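Local structure of 5-oxoprolinase subunit C (Escherichia coli, 5DUD) at residues I119-P122 and S127-T130. The protein catalyses, as part of 5-oxoprolinase, the ATP-driven cleavage of 5-oxoproline to L-glutamate, with release of ADP and inorganic phosphate. Residues are numbered along the deposited sequence; the frame is centred on the assembly and turned at random.
Sequences IDVP and SCST
Within the long loop that joins strand 110-115 to strand 149-150 of the carboxyltransferase-type domain, the chain curls round so that Val121 meets Cys128. The contact is small and mostly apolar: CG2 of Val121 lies 3.9 Å from CB of Cys128, and the same methyl is 4.1 Å from Cys128 SG. The sulfur sits anti to its own carbonyl carbon (chi1 -52°), which carries it out toward residues 119-122, where it also comes within 3.9 Å of Val121 O. Valine suits this place because a short branched side chain offers a methyl close to the backbone; cysteine, slim and weakly polar, fits against both that methyl and the peptide oxygen. The CB of Pro122 points away from 127-130, and its carbonyl oxygen approaches Cys128 and Ser127. Within 127-130, Ser127 forms an ST turn: Ser129 N donates to Ser127 OG over 3.2 Å in a nearly straight bond (169°). Ser129 OG also bonds to Asp15 N, and Thr130 OG1 to Val13 O, tying 127-130 to strand 12-14 and the loop after it. The two segments meet by van der Waals contact, with no hydrogen bond between them, while polar bonds hold 127-130 to its other neighbours.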
ATOM      1  N   ILE A 119     -14.858 -16.837   0.310  1.00 42.26           N
ATOM      2  CA  ILE A 119     -15.457 -16.310  -0.916  1.00 42.30           C
ATOM      3  C   ILE A 119     -14.591 -16.760  -2.079  1.00 46.66           C
ATOM      4  O   ILE A 119     -13.456 -16.297  -2.207  1.00 45.71           O
ATOM      5  CB  ILE A 119     -15.618 -14.767  -0.872  1.00 44.44           C
ATOM      6  CG1 ILE A 119     -16.483 -14.326   0.337  1.00 44.43           C
ATOM      7  CG2 ILE A 119     -16.222 -14.256  -2.192  1.00 45.63           C
ATOM      8  CD1 ILE A 119     -16.473 -12.848   0.624  1.00 51.14           C
ATOM      9  N   ASP A 120     -15.100 -17.692  -2.886  1.00 44.34           N
ATOM     10  CA  ASP A 120     -14.362 -18.197  -4.031  1.00 45.03           C
ATOM     11  C   ASP A 120     -14.405 -17.152  -5.137  1.00 48.20           C
ATOM     12  O   ASP A 120     -15.430 -17.000  -5.795  1.00 48.49           O
ATOM     13  CB  ASP A 120     -14.938 -19.550  -4.504  1.00 48.59           C
ATOM     14  CG  ASP A 120     -14.051 -20.337  -5.451  1.00 61.16           C
ATOM     15  OD1 ASP A 120     -13.098 -19.749  -6.010  1.00 61.52           O
ATOM     16  OD2 ASP A 120     -14.301 -21.549  -5.625  1.00 68.96           O
ATOM     17  N   VAL A 121     -13.310 -16.394  -5.295  1.00 43.39           N
ATOM     18  CA  VAL A 121     -13.140 -15.374  -6.328  1.00 42.80           C
ATOM     19  C   VAL A 121     -11.741 -15.591  -6.889  1.00 46.47           C
ATOM     20  O   VAL A 121     -10.907 -16.177  -6.194  1.00 45.96           O
ATOM     21  CB  VAL A 121     -13.380 -13.919  -5.836  1.00 45.49           C
ATOM     22  CG1 VAL A 121     -14.872 -13.602  -5.754  1.00 45.34           C
ATOM     23  CG2 VAL A 121     -12.688 -13.640  -4.505  1.00 44.22           C
ATOM     24  N   PRO A 122     -11.429 -15.180  -8.130  1.00 43.14           N
ATOM     25  CA  PRO A 122     -10.088 -15.495  -8.662  1.00 43.18           C
ATOM     26  C   PRO A 122      -8.949 -14.811  -7.889  1.00 45.16           C
ATOM     27  O   PRO A 122      -8.963 -13.588  -7.777  1.00 43.86           O
ATOM     28  CB  PRO A 122     -10.140 -15.035 -10.125  1.00 45.84           C
ATOM     29  CG  PRO A 122     -11.515 -14.575 -10.385  1.00 50.38           C
ATOM     30  CD  PRO A 122     -12.288 -14.503  -9.121  1.00 45.09           C
ATOM     31  N   SER A 127      -3.599 -13.524  -4.038  1.00 31.91           N
ATOM     32  CA  SER A 127      -4.434 -12.734  -3.125  1.00 30.34           C
ATOM     33  C   SER A 127      -5.744 -12.314  -3.799  1.00 33.52           C
ATOM     34  O   SER A 127      -5.778 -12.119  -5.015  1.00 33.72           O
ATOM     35  CB  SER A 127      -3.674 -11.493  -2.654  1.00 32.90           C
ATOM     36  OG  SER A 127      -4.489 -10.627  -1.883  1.00 40.49           O
ATOM     37  N   CYS A 128      -6.811 -12.170  -2.996  1.00 28.91           N
ATOM     38  CA  CYS A 128      -8.142 -11.761  -3.442  1.00 28.46           C
ATOM     39  C   CYS A 128      -8.483 -10.342  -2.934  1.00 31.26           C
ATOM     40  O   CYS A 128      -9.632  -9.914  -3.052  1.00 30.70           O
ATOM     41  CB  CYS A 128      -9.174 -12.779  -2.969  1.00 28.95           C
ATOM     42  SG  CYS A 128      -8.779 -14.492  -3.408  1.00 33.93           S
ATOM     43  N   SER A 129      -7.485  -9.601  -2.407  1.00 27.23           N
ATOM     44  CA  SER A 129      -7.698  -8.243  -1.909  1.00 26.29           C
ATOM     45  C   SER A 129      -8.005  -7.286  -3.046  1.00 30.60           C
ATOM     46  O   SER A 129      -7.271  -7.251  -4.034  1.00 30.72           O
ATOM     47  CB  SER A 129      -6.474  -7.747  -1.151  1.00 29.10           C
ATOM     48  OG  SER A 129      -6.306  -8.476   0.051  1.00 37.31           O
ATOM     49  N   THR A 130      -9.055  -6.474  -2.883  1.00 27.20           N
ATOM     50  CA  THR A 130      -9.487  -5.525  -3.907  1.00 27.51           C
ATOM     51  C   THR A 130      -8.604  -4.283  -3.892  1.00 31.62           C
ATOM     52  O   THR A 130      -8.499  -3.618  -2.858  1.00 30.45           O
ATOM     53  CB  THR A 130     -10.958  -5.127  -3.700  1.00 34.87           C
ATOM     54  OG1 THR A 130     -11.716  -6.282  -3.348  1.00 34.22           O
ATOM     55  CG2 THR A 130     -11.572  -4.487  -4.936  1.00 34.37           C
TER